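Beta subunit of a putative Aromatic-ring-hydroxylating dioxygenase (Novosphingobium aromaticivorans DSM 12444, PDB 3EBY) is probably the non-catalytic, structural partner of an aromatic-ring-hydroxylating dioxygenase, an enzyme class that adds molecular oxygen to aromatic rings. Local coordinates at residues A[22-26]-A[35-39]; A[38-44]-A[141-145]. All coordinates share one frame. Residues are numbered along the deposited sequence.

Contact 1: A[22-26]-A[35-39]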
loop_
_atom_site.group_PDB
_atom_site.type_symbol
_atom_site.label_atom_id
_atom_site.label_comp_id
_atom_site.label_asym_id
_atom_site.label_seq_id
_atom_site.Cartn_x
_atom_site.Cartn_y
_atom_site.Cartn_z
ATOM N N ALA A 22 0.686 2.228 -12.385
ATOM C CA ALA A 22 1.521 2.823 -13.417
ATOM C C ALA A 22 1.647 4.336 -13.245
ATOM O O ALA A 22 2.684 4.887 -13.509
ATOM C CB ALA A 22 0.956 2.508 -14.786
ATOM N N TYR A 23 0.593 4.963 -12.715
ATOM C CA TYR A 23 0.588 6.406 -12.443
ATOM C C TYR A 23 1.645 6.724 -11.358
ATOM O O TYR A 23 2.462 7.654 -11.489
ATOM C CB TYR A 23 -0.823 6.830 -11.986
ATOM C CG TYR A 23 -0.979 8.302 -11.603
ATOM C CD1 TYR A 23 -0.590 8.770 -10.345
ATOM C CD2 TYR A 23 -1.541 9.216 -12.488
ATOM C CE1 TYR A 23 -0.731 10.108 -10.006
ATOM C CE2 TYR A 23 -1.682 10.568 -12.138
ATOM C CZ TYR A 23 -1.250 11.002 -10.920
ATOM O OH TYR A 23 -1.436 12.333 -10.563
ATOM N N GLY A 24 1.623 5.963 -10.275
ATOM C CA GLY A 24 2.615 6.156 -9.213
ATOM C C GLY A 24 4.031 5.944 -9.701
ATOM O O GLY A 24 4.931 6.699 -9.337
ATOM N N LEU A 25 4.248 4.889 -10.505
ATOM C CA LEU A 25 5.614 4.562 -10.971
ATOM C C LEU A 25 6.128 5.600 -11.976
ATOM O O LEU A 25 7.303 5.959 -11.945
ATOM C CB LEU A 25 5.693 3.150 -11.557
ATOM C CG LEU A 25 5.967 2.043 -10.512
ATOM C CD1 LEU A 25 5.956 0.675 -11.178
ATOM C CD2 LEU A 25 7.296 2.279 -9.781
ATOM N N CYS A 26 5.233 6.103 -12.830
ATOM C CA CYS A 26 5.564 7.172 -13.786
ATOM C C CYS A 26 6.147 8.396 -13.055
ATOM O O CYS A 26 7.246 8.868 -13.392
ATOM C CB CYS A 26 4.288 7.526 -14.595
ATOM S SG CYS A 26 4.246 9.135 -15.229
ATOM N N TRP A 35 3.085 11.681 -17.779
ATOM C CA TRP A 35 2.019 12.013 -16.833
ATOM C C TRP A 35 0.798 12.697 -17.503
ATOM O O TRP A 35 -0.336 12.264 -17.272
ATOM C CB TRP A 35 2.580 12.827 -15.644
ATOM C CG TRP A 35 1.532 13.378 -14.689
ATOM C CD1 TRP A 35 0.811 12.672 -13.753
ATOM C CD2 TRP A 35 1.228 14.755 -14.468
ATOM N NE1 TRP A 35 0.016 13.527 -13.022
ATOM C CE2 TRP A 35 0.253 14.814 -13.439
ATOM C CE3 TRP A 35 1.669 15.951 -15.054
ATOM C CZ2 TRP A 35 -0.296 16.019 -12.992
ATOM C CZ3 TRP A 35 1.120 17.147 -14.619
ATOM C CH2 TRP A 35 0.175 17.174 -13.558
ATOM N N PRO A 36 1.028 13.722 -18.358
ATOM C CA PRO A 36 -0.125 14.368 -19.006
ATOM C C PRO A 36 -0.916 13.408 -19.920
ATOM O O PRO A 36 -2.113 13.546 -20.037
ATOM C CB PRO A 36 0.513 15.525 -19.801
ATOM C CG PRO A 36 1.827 15.782 -19.117
ATOM C CD PRO A 36 2.287 14.444 -18.653
ATOM N N THR A 37 -0.236 12.394 -20.478
ATOM C CA THR A 37 -0.885 11.423 -21.382
ATOM C C THR A 37 -1.907 10.512 -20.687
ATOM O O THR A 37 -2.728 9.854 -21.356
ATOM C CB THR A 37 0.151 10.524 -22.136
ATOM O OG1 THR A 37 0.663 9.503 -21.277
ATOM C CG2 THR A 37 1.293 11.374 -22.755
ATOM N N LEU A 38 -1.860 10.471 -19.364
ATOM C CA LEU A 38 -2.759 9.623 -18.545
ATOM C C LEU A 38 -4.133 10.277 -18.346
ATOM O O LEU A 38 -5.034 9.692 -17.752
ATOM C CB LEU A 38 -2.116 9.327 -17.189
ATOM C CG LEU A 38 -0.691 8.761 -17.270
ATOM C CD1 LEU A 38 -0.115 8.454 -15.873
ATOM C CD2 LEU A 38 -0.687 7.480 -18.151
ATOM N N PHE A 39 -4.263 11.496 -18.838
ATOM C CA PHE A 39 -5.510 12.274 -18.742
ATOM C C PHE A 39 -6.130 12.485 -20.135
ATOM O O PHE A 39 -5.440 12.420 -21.161
ATOM C CB PHE A 39 -5.220 13.660 -18.154
ATOM C CG PHE A 39 -4.697 13.643 -16.731
ATOM C CD1 PHE A 39 -3.359 13.405 -16.469
ATOM C CD2 PHE A 39 -5.540 14.017 -15.668
ATOM C CE1 PHE A 39 -2.895 13.360 -15.128
ATOM C CE2 PHE A 39 -5.061 14.063 -14.354
ATOM C CZ PHE A 39 -3.730 13.747 -14.100
#
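Near the C-terminal end of helix 8-28, one turn faces segment 35-39, which leads into the first strand. Tyr23 makes the main connection. With chi1 in t, its ring extends from the helix until Tyr23 OH receives a hydrogen bond from Trp35 NE1 (3.1 Å, 161°), and the same hydroxyl is hydrogen-bonded to the C-terminal carboxylate of Ile163. The Tyr23 ring and the five-membered ring of Trp35 meet obliquely, centroids 5.3 Å apart and planes at 64°, with Tyr23 CE2 3.6 Å from Trp35 CD1. Leu38 CD1 lies 3.8 Å from Tyr23 CD2, and Phe39 CZ approaches the edge of the tyrosine ring, 4.3 Å from Tyr23 CE2. One turn on, Cys26 points its thiol at the start of the other segment: Cys26 SG is 4.1 Å from Trp35 CB and 4.5 Å from Leu38 CD1. Trp35 continues to Leu70 and Val74 of helix 67-79, so this buried aromatic cluster joins two helices and the chain terminus inside the cone-like alpha+beta fold of the NTF2 superfamily, whose long N-terminal helix packs against a curved sheet.

Contact 2: A[38-44]-A[141-145]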
loop_
_atom_site.group_PDB
_atom_site.type_symbol
_atom_site.label_atom_id
_atom_site.label_comp_id
_atom_site.label_asym_id
_atom_site.label_seq_id
_atom_site.Cartn_x
_atom_site.Cartn_y
_atom_site.Cartn_z
ATOM N N LEU A 38 -1.860 10.471 -19.364
ATOM C CA LEU A 38 -2.759 9.623 -18.545
ATOM C C LEU A 38 -4.133 10.277 -18.346
ATOM O O LEU A 38 -5.034 9.692 -17.752
ATOM C CB LEU A 38 -2.116 9.327 -17.189
ATOM C CG LEU A 38 -0.691 8.761 -17.270
ATOM C CD1 LEU A 38 -0.115 8.454 -15.873
ATOM C CD2 LEU A 38 -0.687 7.480 -18.151
ATOM N N PHE A 39 -4.263 11.496 -18.838
ATOM C CA PHE A 39 -5.510 12.274 -18.742
ATOM C C PHE A 39 -6.130 12.485 -20.135
ATOM O O PHE A 39 -5.440 12.420 -21.161
ATOM C CB PHE A 39 -5.220 13.660 -18.154
ATOM C CG PHE A 39 -4.697 13.643 -16.731
ATOM C CD1 PHE A 39 -3.359 13.405 -16.469
ATOM C CD2 PHE A 39 -5.540 14.017 -15.668
ATOM C CE1 PHE A 39 -2.895 13.360 -15.128
ATOM C CE2 PHE A 39 -5.061 14.063 -14.354
ATOM C CZ PHE A 39 -3.730 13.747 -14.100
ATOM N N VAL A 40 -7.439 12.736 -20.175
ATOM C CA VAL A 40 -8.078 13.193 -21.417
ATOM C C VAL A 40 -7.638 14.644 -21.645
ATOM O O VAL A 40 -7.120 15.284 -20.711
ATOM C CB VAL A 40 -9.616 13.127 -21.348
ATOM C CG1 VAL A 40 -10.075 11.708 -20.970
ATOM C CG2 VAL A 40 -10.217 14.218 -20.371
ATOM N N ASP A 41 -7.888 15.182 -22.831
ATOM C CA ASP A 41 -7.450 16.568 -23.161
ATOM C C ASP A 41 -8.201 17.604 -22.297
ATOM O O ASP A 41 -7.587 18.541 -21.752
ATOM C CB ASP A 41 -7.675 16.895 -24.633
ATOM C CG ASP A 41 -6.699 16.165 -25.577
ATOM O OD1 ASP A 41 -5.855 15.386 -25.102
ATOM O OD2 ASP A 41 -6.867 16.318 -26.814
ATOM N N ASP A 42 -9.520 17.436 -22.191
ATOM C CA ASP A 42 -10.392 18.374 -21.449
ATOM C C ASP A 42 -10.598 17.851 -20.012
ATOM O O ASP A 42 -11.674 17.389 -19.638
ATOM C CB ASP A 42 -11.718 18.515 -22.186
ATOM C CG ASP A 42 -12.675 19.502 -21.514
ATOM O OD1 ASP A 42 -12.228 20.316 -20.676
ATOM O OD2 ASP A 42 -13.880 19.398 -21.795
ATOM N N CYS A 43 -9.528 17.900 -19.250
ATOM C CA CYS A 43 -9.454 17.257 -17.943
ATOM C C CYS A 43 -9.431 18.291 -16.816
ATOM O O CYS A 43 -9.306 19.511 -17.067
ATOM C CB CYS A 43 -8.177 16.429 -17.876
ATOM S SG CYS A 43 -6.627 17.408 -18.047
ATOM N N LEU A 44 -9.460 17.780 -15.584
ATOM C CA LEU A 44 -9.262 18.588 -14.389
ATOM C C LEU A 44 -8.353 17.819 -13.403
ATOM O O LEU A 44 -8.587 16.649 -13.127
ATOM C CB LEU A 44 -10.601 18.927 -13.731
ATOM C CG LEU A 44 -10.495 19.758 -12.430
ATOM C CD1 LEU A 44 -9.999 21.183 -12.743
ATOM C CD2 LEU A 44 -11.824 19.807 -11.710
ATOM N N VAL A 141 -7.973 3.667 -20.733
ATOM C CA VAL A 141 -8.238 4.159 -19.362
ATOM C C VAL A 141 -7.529 5.489 -19.152
ATOM O O VAL A 141 -6.319 5.531 -19.069
ATOM C CB VAL A 141 -7.725 3.142 -18.286
ATOM C CG1 VAL A 141 -7.912 3.685 -16.920
ATOM C CG2 VAL A 141 -8.442 1.787 -18.452
ATOM N N ARG A 142 -8.303 6.567 -19.028
ATOM C CA ARG A 142 -7.738 7.900 -18.849
ATOM C C ARG A 142 -8.572 8.672 -17.811
ATOM O O ARG A 142 -9.797 8.454 -17.703
ATOM C CB ARG A 142 -7.716 8.665 -20.191
ATOM C CG ARG A 142 -6.743 8.088 -21.256
ATOM C CD ARG A 142 -6.440 9.109 -22.343
ATOM N NE ARG A 142 -7.644 9.403 -23.102
ATOM C CZ ARG A 142 -7.783 10.380 -23.985
ATOM N NH1 ARG A 142 -6.768 11.183 -24.287
ATOM N NH2 ARG A 142 -8.964 10.559 -24.564
ATOM N N LEU A 143 -7.905 9.570 -17.081
ATOM C CA LEU A 143 -8.561 10.430 -16.108
ATOM C C LEU A 143 -9.285 11.588 -16.798
ATOM O O LEU A 143 -8.692 12.320 -17.585
ATOM C CB LEU A 143 -7.556 10.997 -15.112
ATOM C CG LEU A 143 -7.024 10.054 -14.027
ATOM C CD1 LEU A 143 -5.783 10.664 -13.296
ATOM C CD2 LEU A 143 -8.157 9.687 -13.043
ATOM N N LYS A 144 -10.586 11.674 -16.548
ATOM C CA LYS A 144 -11.372 12.899 -16.836
ATOM C C LYS A 144 -11.100 13.955 -15.733
ATOM O O LYS A 144 -10.884 15.164 -16.014
ATOM C CB LYS A 144 -12.857 12.567 -16.903
ATOM C CG LYS A 144 -13.769 13.781 -17.133
ATOM C CD LYS A 144 -13.448 14.503 -18.418
ATOM C CE LYS A 144 -14.499 15.570 -18.747
ATOM N NZ LYS A 144 -14.186 16.215 -20.054
ATOM N N SER A 145 -11.132 13.514 -14.484
ATOM C CA SER A 145 -10.781 14.397 -13.373
ATOM C C SER A 145 -10.166 13.638 -12.213
ATOM O O SER A 145 -10.585 12.522 -11.875
ATOM C CB SER A 145 -11.999 15.183 -12.881
ATOM O OG SER A 145 -12.955 14.341 -12.263
HETATM O O HOH W 1 -3.963 10.831 -23.661
HETATM O O HOH W 2 -16.009 18.661 -19.253
#
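Main-chain bonds set the parallel pairing of 38-44 with 141-145. Leu143 is used at both ends: its N donates to Leu38 O (3.0 Å) and its O accepts from Val40 N (2.9 Å), bracketing Phe39, the residue it pairs with. Beyond the corner at Asp41 and Asp42 the pairing resumes, Leu44 N donating to Lys144 O (3.0 Å). Lys144 spans the corner with its side chain. Its NZ donates to Asp42 O (2.8 Å), forms a long salt bridge with Asp42 OD2 (3.6 Å), and donates to a water (3.2 Å) that is weakly bonded to the same carboxylate oxygen. On the way, Lys144 CD packs 3.8 Å from Val40 CG2. Arg142 NH1 donates to a second water (2.9 Å), which reaches Phe39 O by a weak bond, and the guanidinium lays one face over Val40 CA. Phe39 O and Asp41 OD1 are both also served by Lys67 NZ, the latter in a salt bridge. On the buried side, Leu143 CD1 makes a CH-pi contact with the Phe39 ring, 4.0 Å from its centroid. The other edge of 141-145 pairs with strand 122-135, where Lys144 and Ser145 face Arg133 in a classic beta bulge; Phe19 of helix 8-28 packs on Leu143, and Leu70 of helix 67-79 on Phe39.

Leu38 and Phe39 belong to both contacts, whose centres lie about 11 Å apart. In contact 1 their side chains meet Tyr23 of helix 8-28; in contact 2 Leu38 O and the Phe39 pairing place the same chain beside strand 142-150. The two groups also touch directly: Tyr23 CE2 is 4.3 Å from Leu143 CD1, while Thr37 O is 3.9 Å from Arg142 CD. Leu143 therefore extends the apolar cluster around Tyr23 toward the sheet. Contact 1 is the more buried, about 8 Å from the chain centre (centre to centre) against about 11 Å for contact 2, which has charged residues on its exposed side.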